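Local atomic coordinates of proline dehydrogenase (Bradyrhizobium japonicum USDA 110, PDB entry 3HAZ), a protein that probably oxidises proline to glutamate in two steps, pairing an FAD-dependent proline dehydrogenase with an NAD-dependent aldehyde dehydrogenase in one chain. Residues H30-P33 / P34-A37; T367-A370 / M371-N375; T396-A399 / L400-A403. All coordinates share one frame; numbering follows the deposited sequence.

Contact 1. Residues H30-P33 / P34-A37; sequences HLSP and PQEA
Gln35 reaches back with an extended chain and sets its OE1 on Ser32, the residue just ahead of helix 33-50. Two donors meet at that oxygen. The backbone N of Ser32 lies 2.8 Å from Gln35 OE1, in the plane of the amide and on a lone pair, with a fairly straight N-H...O angle of 163°. Ser32 OG also donates to Gln35 OE1, at 2.9 Å, but it comes from above the amide plane and not along a lone pair, so the two bonds take the oxygen from different directions. Ser32 OG is put there by its chi1 of 54°, between the backbone N and the carbonyl carbon. Leu31 lays its methyls against the polar ends of its neighbours: CD2 is 3.3 Å from Gln35 OE1 and also touches the amide carbon, the two side chains crossing at about a right angle. Glu36 OE2 lies over Leu31 CB (3.0 Å) and CD1, and these side chains also cross at about a right angle. Glu36 brings its carboxylate round by a bend at chi2, and its OE1 forms a salt bridge with Arg486. Behind the side chains the backbone starts the helix, Glu36 N binding Ser32 O at 3.0 Å and Ala37 N binding Pro33 O at 3.0 Å. Pro33 and Pro34 lie side by side on the outside, pointing the same way. Ser32 is the N-cap, and the bond from its N to the side chain three residues on is one half of a capping box; its own hydroxyl turns to the glutamine. Because the serine N-H and O-H share one neutral amide oxygen, the helix start is tied down without spending a charge on the cap, while Glu36, through OE1, probably has its charge balanced by Arg486.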
# COMPACT_ATOMS: atom_id res chain seq x y z
N HIS A 30 -33.43 -15.26 21.43
CA HIS A 30 -34.22 -14.04 21.52
C HIS A 30 -35.00 -13.95 22.82
O HIS A 30 -35.57 -14.94 23.28
CB HIS A 30 -35.16 -13.89 20.32
CG HIS A 30 -36.14 -12.77 20.44
ND1 HIS A 30 -35.82 -11.46 20.14
CD2 HIS A 30 -37.44 -12.76 20.83
CE1 HIS A 30 -36.87 -10.69 20.34
NE2 HIS A 30 -37.87 -11.45 20.76
N LEU A 31 -35.02 -12.76 23.41
CA LEU A 31 -35.83 -12.50 24.59
C LEU A 31 -36.64 -11.22 24.41
O LEU A 31 -36.23 -10.29 23.70
CB LEU A 31 -34.96 -12.42 25.84
CG LEU A 31 -34.30 -13.73 26.28
CD1 LEU A 31 -33.29 -13.46 27.38
CD2 LEU A 31 -35.35 -14.76 26.73
N SER A 32 -37.80 -11.16 25.06
CA SER A 32 -38.65 -9.99 24.99
C SER A 32 -38.00 -8.82 25.71
O SER A 32 -37.11 -9.01 26.54
CB SER A 32 -40.02 -10.29 25.61
OG SER A 32 -39.89 -10.81 26.92
N PRO A 33 -38.42 -7.59 25.38
CA PRO A 33 -37.86 -6.40 26.03
C PRO A 33 -37.94 -6.44 27.56
O PRO A 33 -36.99 -6.00 28.20
CB PRO A 33 -38.72 -5.27 25.46
CG PRO A 33 -39.10 -5.76 24.10
CD PRO A 33 -39.32 -7.24 24.26
N PRO A 34 -39.05 -6.94 28.13
CA PRO A 34 -39.11 -6.98 29.59
C PRO A 34 -38.18 -8.04 30.18
O PRO A 34 -37.69 -7.87 31.30
CB PRO A 34 -40.57 -7.36 29.88
CG PRO A 34 -41.31 -7.01 28.61
CD PRO A 34 -40.34 -7.29 27.51
N GLN A 35 -37.95 -9.12 29.44
CA GLN A 35 -37.03 -10.16 29.89
C GLN A 35 -35.61 -9.61 29.93
O GLN A 35 -34.89 -9.79 30.91
CB GLN A 35 -37.08 -11.37 28.96
CG GLN A 35 -38.27 -12.29 29.19
CD GLN A 35 -38.31 -13.43 28.19
OE1 GLN A 35 -38.27 -13.21 26.98
NE2 GLN A 35 -38.38 -14.66 28.69
N GLU A 36 -35.23 -8.94 28.85
CA GLU A 36 -33.91 -8.32 28.73
C GLU A 36 -33.70 -7.21 29.76
O GLU A 36 -32.59 -7.00 30.24
CB GLU A 36 -33.72 -7.76 27.32
CG GLU A 36 -33.59 -8.83 26.24
CD GLU A 36 -32.39 -9.74 26.46
OE1 GLU A 36 -31.42 -9.30 27.11
OE2 GLU A 36 -32.41 -10.89 25.98
N ALA A 37 -34.78 -6.51 30.09
CA ALA A 37 -34.73 -5.43 31.06
C ALA A 37 -34.42 -5.95 32.46
O ALA A 37 -33.62 -5.37 33.18
CB ALA A 37 -36.03 -4.63 31.05

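Contact 2. Residues T367-A370 / M371-N375; sequences TRKA and MTDLN. With FAD (flavin-adenine dinucleotide), chain C; SO4 (sulfate ion), chain F.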
# COMPACT_ATOMS: atom_id res chain seq x y z
N THR A 367 -14.93 -21.82 18.93
CA THR A 367 -13.70 -21.04 18.89
C THR A 367 -13.94 -19.55 19.11
O THR A 367 -12.98 -18.78 19.20
CB THR A 367 -12.91 -21.25 17.58
OG1 THR A 367 -13.81 -21.18 16.46
CG2 THR A 367 -12.22 -22.61 17.59
N ARG A 368 -15.20 -19.15 19.17
CA ARG A 368 -15.52 -17.80 19.63
C ARG A 368 -16.19 -17.86 21.00
O ARG A 368 -17.11 -18.65 21.22
CB ARG A 368 -16.41 -17.06 18.63
CG ARG A 368 -15.66 -16.57 17.40
CD ARG A 368 -16.50 -15.63 16.55
NE ARG A 368 -16.84 -14.40 17.26
CZ ARG A 368 -17.55 -13.41 16.73
NH1 ARG A 368 -17.98 -13.49 15.48
NH2 ARG A 368 -17.82 -12.32 17.45
N LYS A 369 -15.73 -17.02 21.91
CA LYS A 369 -16.19 -17.04 23.30
C LYS A 369 -17.70 -16.83 23.39
O LYS A 369 -18.38 -17.47 24.20
CB LYS A 369 -15.43 -15.98 24.11
CG LYS A 369 -15.38 -16.22 25.62
CD LYS A 369 -16.62 -15.66 26.31
CE LYS A 369 -16.47 -15.68 27.82
NZ LYS A 369 -17.59 -14.98 28.50
N ALA A 370 -18.22 -15.94 22.54
CA ALA A 370 -19.65 -15.65 22.51
C ALA A 370 -20.48 -16.88 22.14
O ALA A 370 -21.63 -16.99 22.56
CB ALA A 370 -19.95 -14.50 21.55
N MET A 371 -19.91 -17.78 21.35
CA MET A 371 -20.60 -19.02 21.00
C MET A 371 -20.68 -19.96 22.21
O MET A 371 -21.68 -20.66 22.40
CB MET A 371 -19.91 -19.72 19.82
CG MET A 371 -20.23 -19.12 18.45
SD MET A 371 -21.98 -19.24 18.00
CE MET A 371 -22.18 -20.99 17.65
N THR A 372 -19.64 -19.96 23.03
CA THR A 372 -19.68 -20.74 24.27
C THR A 372 -20.75 -20.17 25.18
O THR A 372 -21.53 -20.91 25.80
CB THR A 372 -18.33 -20.77 24.99
OG1 THR A 372 -17.43 -21.64 24.28
CG2 THR A 372 -18.49 -21.28 26.43
N ASP A 373 -20.80 -18.84 25.27
CA ASP A 373 -21.77 -18.16 26.10
C ASP A 373 -23.20 -18.43 25.63
O ASP A 373 -24.09 -18.66 26.44
CB ASP A 373 -21.49 -16.65 26.15
CG ASP A 373 -20.39 -16.29 27.13
OD1 ASP A 373 -20.02 -17.15 27.96
OD2 ASP A 373 -19.90 -15.14 27.08
N LEU A 374 -23.40 -18.41 24.31
CA LEU A 374 -24.69 -18.76 23.73
C LEU A 374 -25.08 -20.20 24.04
O LEU A 374 -26.22 -20.47 24.42
CB LEU A 374 -24.66 -18.59 22.20
CG LEU A 374 -24.99 -17.22 21.60
CD1 LEU A 374 -25.02 -17.35 20.10
CD2 LEU A 374 -26.32 -16.70 22.13
N ASN A 375 -24.15 -21.12 23.83
CA ASN A 375 -24.47 -22.53 24.05
C ASN A 375 -24.73 -22.82 25.53
O ASN A 375 -25.54 -23.69 25.86
CB ASN A 375 -23.37 -23.44 23.50
CG ASN A 375 -23.88 -24.84 23.20
OD1 ASN A 375 -24.89 -25.00 22.51
ND2 ASN A 375 -23.20 -25.86 23.70
PA FAD C . -16.38 -16.59 31.50
O1A FAD C . -15.24 -15.42 31.53
O2A FAD C . -17.71 -16.07 31.19
O5B FAD C . -15.98 -17.67 30.35
C5B FAD C . -14.69 -18.21 30.38
C4B FAD C . -14.60 -19.40 29.43
O4B FAD C . -15.30 -19.34 28.06
C3B FAD C . -13.65 -20.43 29.42
O3B FAD C . -13.28 -21.02 30.66
C2B FAD C . -14.02 -21.27 28.23
O2B FAD C . -14.70 -22.49 28.48
C1B FAD C . -14.69 -20.34 27.28
N9A FAD C . -13.87 -19.68 26.29
C8A FAD C . -12.84 -18.76 26.48
N7A FAD C . -12.40 -18.36 25.25
C5A FAD C . -13.17 -19.05 24.28
C6A FAD C . -13.14 -19.03 22.78
N6A FAD C . -12.19 -18.20 22.05
N1A FAD C . -13.99 -19.77 22.09
C2A FAD C . -14.93 -20.58 22.76
N3A FAD C . -14.95 -20.60 24.21
C4A FAD C . -14.07 -19.82 24.92
N1 FAD C . -14.68 -27.06 33.58
C2 FAD C . -14.45 -28.29 33.02
O2 FAD C . -13.94 -28.38 31.75
N3 FAD C . -14.70 -29.48 33.79
C4 FAD C . -15.17 -29.39 35.07
O4 FAD C . -15.47 -30.56 35.79
C4X FAD C . -15.42 -28.11 35.65
N5 FAD C . -15.94 -27.99 37.05
C5X FAD C . -16.17 -26.71 37.61
C6 FAD C . -16.67 -26.60 38.99
C7 FAD C . -16.91 -25.33 39.55
C7M FAD C . -17.41 -25.23 40.98
C8 FAD C . -16.66 -24.10 38.75
C8M FAD C . -16.90 -22.70 39.33
C9 FAD C . -16.17 -24.21 37.43
C9A FAD C . -15.92 -25.54 36.85
N10 FAD C . -15.41 -25.66 35.48
C10 FAD C . -15.18 -26.97 34.91
C1' FAD C . -15.29 -24.48 34.57
C2' FAD C . -13.92 -23.77 34.54
O2' FAD C . -13.14 -24.17 35.66
C3' FAD C . -14.14 -22.25 34.47
O3' FAD C . -14.49 -21.75 35.75
C4' FAD C . -15.25 -21.84 33.44
O4' FAD C . -15.20 -22.42 32.18
C5' FAD C . -15.42 -20.30 33.36
O5' FAD C . -16.71 -19.91 32.91
P FAD C . -17.32 -18.47 33.46
O1P FAD C . -18.88 -18.28 32.92
O2P FAD C . -17.24 -18.44 34.93
O3P FAD C . -16.30 -17.31 32.95
S SO4 F . -15.98 -12.91 20.72
O1 SO4 F . -16.85 -11.89 20.14
O2 SO4 F . -15.13 -13.50 19.68
O3 SO4 F . -15.14 -12.28 21.73
O4 SO4 F . -16.81 -13.95 21.31
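Lys369 NZ is gripped from two sides, by the 2.7 Å salt bridge to Asp373 OD2 and by a 2.9 Å hydrogen bond to FAD O2A. Asp373, one helical turn on, presents the syn lone pair of OD2, and its OD1 makes a second salt bridge with Lys344, so one carboxylate steadies two lysines near the cofactor. The bend at chi2 (-85°) carries the chain over the face of the adenine, Lys369 CG 3.7 Å from FAD N7A, before NZ reaches the diphosphate. A methionine in its place would probably leave Asp373 OD2 and FAD O2A without the cation that joins them. The adenine is read from two more points: Thr372 OG1 donates to FAD N3A at 2.7 Å, and FAD N6A donates to Thr367 O at 3.0 Å. At the helix N-terminus sits a sulfate, probably from the crystallisation liquor, whose O4 is bound by Ala370 N at 2.7 Å. Arg368, the N-cap residue, meets the ion at the edge of its guanidinium: NH2 of Arg368 reaches sulfate O1 at 2.9 Å in a nearly straight bond, and NE takes O2. Arg368 NH2 and NH1 also bind the carbonyl oxygens of Ala490 and Ala496. The backbone bond from Met371 N to Arg368 O opens helix 369-384, and those from Asp373 N to Lys369 O and from Leu374 N to Ala370 O continue it. Helix 18-28 packs on Met371 and Leu374, and helix 487-491 on Ala370 and Leu374.

Contact 3. Residues T396-A399 / L400-A403; sequences THNA and LTVA. With FAD (flavin-adenine dinucleotide), chain C.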
# COMPACT_ATOMS: atom_id res chain seq x y z
N THR A 396 -20.51 -20.84 37.35
CA THR A 396 -20.03 -19.72 36.54
C THR A 396 -19.77 -18.53 37.44
O THR A 396 -20.45 -18.35 38.45
CB THR A 396 -21.07 -19.32 35.46
OG1 THR A 396 -20.64 -18.12 34.81
CG2 THR A 396 -22.43 -19.08 36.10
N HIS A 397 -18.79 -17.71 37.07
CA HIS A 397 -18.57 -16.46 37.80
C HIS A 397 -18.90 -15.25 36.92
O HIS A 397 -18.48 -14.13 37.20
CB HIS A 397 -17.13 -16.38 38.32
CG HIS A 397 -16.68 -17.61 39.05
ND1 HIS A 397 -15.69 -18.44 38.56
CD2 HIS A 397 -17.08 -18.15 40.22
CE1 HIS A 397 -15.51 -19.44 39.41
NE2 HIS A 397 -16.34 -19.29 40.42
N ASN A 398 -19.65 -15.50 35.85
CA ASN A 398 -20.03 -14.45 34.91
C ASN A 398 -21.39 -13.85 35.30
O ASN A 398 -22.39 -14.57 35.33
CB ASN A 398 -20.06 -15.04 33.50
CG ASN A 398 -20.48 -14.03 32.44
OD1 ASN A 398 -21.39 -13.23 32.65
ND2 ASN A 398 -19.82 -14.07 31.29
N ALA A 399 -21.42 -12.55 35.61
CA ALA A 399 -22.64 -11.88 36.09
C ALA A 399 -23.79 -11.89 35.08
O ALA A 399 -24.96 -12.02 35.45
CB ALA A 399 -22.34 -10.44 36.51
N LEU A 400 -23.46 -11.74 33.81
CA LEU A 400 -24.46 -11.78 32.75
C LEU A 400 -25.03 -13.20 32.60
O LEU A 400 -26.24 -13.38 32.44
CB LEU A 400 -23.86 -11.32 31.42
CG LEU A 400 -24.83 -11.33 30.23
CD1 LEU A 400 -26.04 -10.44 30.50
CD2 LEU A 400 -24.12 -10.92 28.95
N THR A 401 -24.15 -14.20 32.67
CA THR A 401 -24.60 -15.58 32.58
C THR A 401 -25.54 -15.89 33.74
O THR A 401 -26.61 -16.47 33.54
CB THR A 401 -23.41 -16.56 32.61
OG1 THR A 401 -22.47 -16.19 31.60
CG2 THR A 401 -23.88 -17.99 32.36
N VAL A 402 -25.14 -15.49 34.95
CA VAL A 402 -25.97 -15.71 36.12
C VAL A 402 -27.33 -15.04 35.97
O VAL A 402 -28.36 -15.68 36.15
CB VAL A 402 -25.30 -15.19 37.42
CG1 VAL A 402 -26.31 -15.23 38.57
CG2 VAL A 402 -24.07 -16.02 37.77
N ALA A 403 -27.33 -13.75 35.64
CA ALA A 403 -28.57 -12.98 35.50
C ALA A 403 -29.50 -13.59 34.44
O ALA A 403 -30.72 -13.56 34.58
CB ALA A 403 -28.28 -11.52 35.15
PA FAD C . -16.38 -16.59 31.50
O1A FAD C . -15.24 -15.42 31.53
O2A FAD C . -17.71 -16.07 31.19
O5B FAD C . -15.98 -17.67 30.35
C5B FAD C . -14.69 -18.21 30.38
C4B FAD C . -14.60 -19.40 29.43
O4B FAD C . -15.30 -19.34 28.06
C3B FAD C . -13.65 -20.43 29.42
O3B FAD C . -13.28 -21.02 30.66
C2B FAD C . -14.02 -21.27 28.23
O2B FAD C . -14.70 -22.49 28.48
C1B FAD C . -14.69 -20.34 27.28
N9A FAD C . -13.87 -19.68 26.29
C8A FAD C . -12.84 -18.76 26.48
N7A FAD C . -12.40 -18.36 25.25
C5A FAD C . -13.17 -19.05 24.28
C6A FAD C . -13.14 -19.03 22.78
N6A FAD C . -12.19 -18.20 22.05
N1A FAD C . -13.99 -19.77 22.09
C2A FAD C . -14.93 -20.58 22.76
N3A FAD C . -14.95 -20.60 24.21
C4A FAD C . -14.07 -19.82 24.92
N1 FAD C . -14.68 -27.06 33.58
C2 FAD C . -14.45 -28.29 33.02
O2 FAD C . -13.94 -28.38 31.75
N3 FAD C . -14.70 -29.48 33.79
C4 FAD C . -15.17 -29.39 35.07
O4 FAD C . -15.47 -30.56 35.79
C4X FAD C . -15.42 -28.11 35.65
N5 FAD C . -15.94 -27.99 37.05
C5X FAD C . -16.17 -26.71 37.61
C6 FAD C . -16.67 -26.60 38.99
C7 FAD C . -16.91 -25.33 39.55
C7M FAD C . -17.41 -25.23 40.98
C8 FAD C . -16.66 -24.10 38.75
C8M FAD C . -16.90 -22.70 39.33
C9 FAD C . -16.17 -24.21 37.43
C9A FAD C . -15.92 -25.54 36.85
N10 FAD C . -15.41 -25.66 35.48
C10 FAD C . -15.18 -26.97 34.91
C1' FAD C . -15.29 -24.48 34.57
C2' FAD C . -13.92 -23.77 34.54
O2' FAD C . -13.14 -24.17 35.66
C3' FAD C . -14.14 -22.25 34.47
O3' FAD C . -14.49 -21.75 35.75
C4' FAD C . -15.25 -21.84 33.44
O4' FAD C . -15.20 -22.42 32.18
C5' FAD C . -15.42 -20.30 33.36
O5' FAD C . -16.71 -19.91 32.91
P FAD C . -17.32 -18.47 33.46
O1P FAD C . -18.88 -18.28 32.92
O2P FAD C . -17.24 -18.44 34.93
O3P FAD C . -16.30 -17.31 32.95
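Asn398 serves the helix and the cofactor with opposite ends of one amide. Of the capping bonds, OD1 of Asn398 accepts from Thr401 N at 2.9 Å, the donor lying above the amide plane, and more weakly from Leu400 N. With CG anti to the backbone N (chi1 179°), the amide can curl over the start of helix 399-409, while Asn398 ND2 donates to FAD O2A at 2.9 Å in a bond of 172°.

The remaining cofactor bonds go to the flavin-side phosphate. Thr396 OG1 donates to FAD O1P at 2.6 Å, and His397 N meets FAD O2P at 2.7 Å, almost dead straight. Thr396 OG1 also accepts from Asn398 N at 3.0 Å, closing an ST turn that fixes the hydroxyl. Thr401 OG1 is bound by Lys344.

Apolar contact is light: Thr396 CG2 leans on Val402 CG2 at 3.9 Å, and His397 CE1 lies 3.5 Å from FAD C8M. In this buried loop the C-terminal end of barrel strand 390-395 and the N-terminus of the next helix bind the diphosphate, as phosphates are often held in TIM barrels, the clan of this proline dehydrogenase domain.

Contact 1 lies at the surface, away from the annotated sites, contact 2 is partly buried, and contact 3 is buried throughout. Each begins a helix, but the chemistry differs: a side-chain amide ties the start in contacts 1 and 3, and a sulfate meets it in contact 2; side chains around the starts of contacts 2 and 3 also bind FAD. Those two touch, Lys369 NZ lying 3.7 Å from Asn398 ND2, and both donate to O2A of the cofactor; Lys344 reaches a side chain of each. The loop of contact 1 joins helix 18-28, which packs on contact 2, to helix 33-50, which packs on contact 3. Its centre is about 20 Å and 17 Å from theirs.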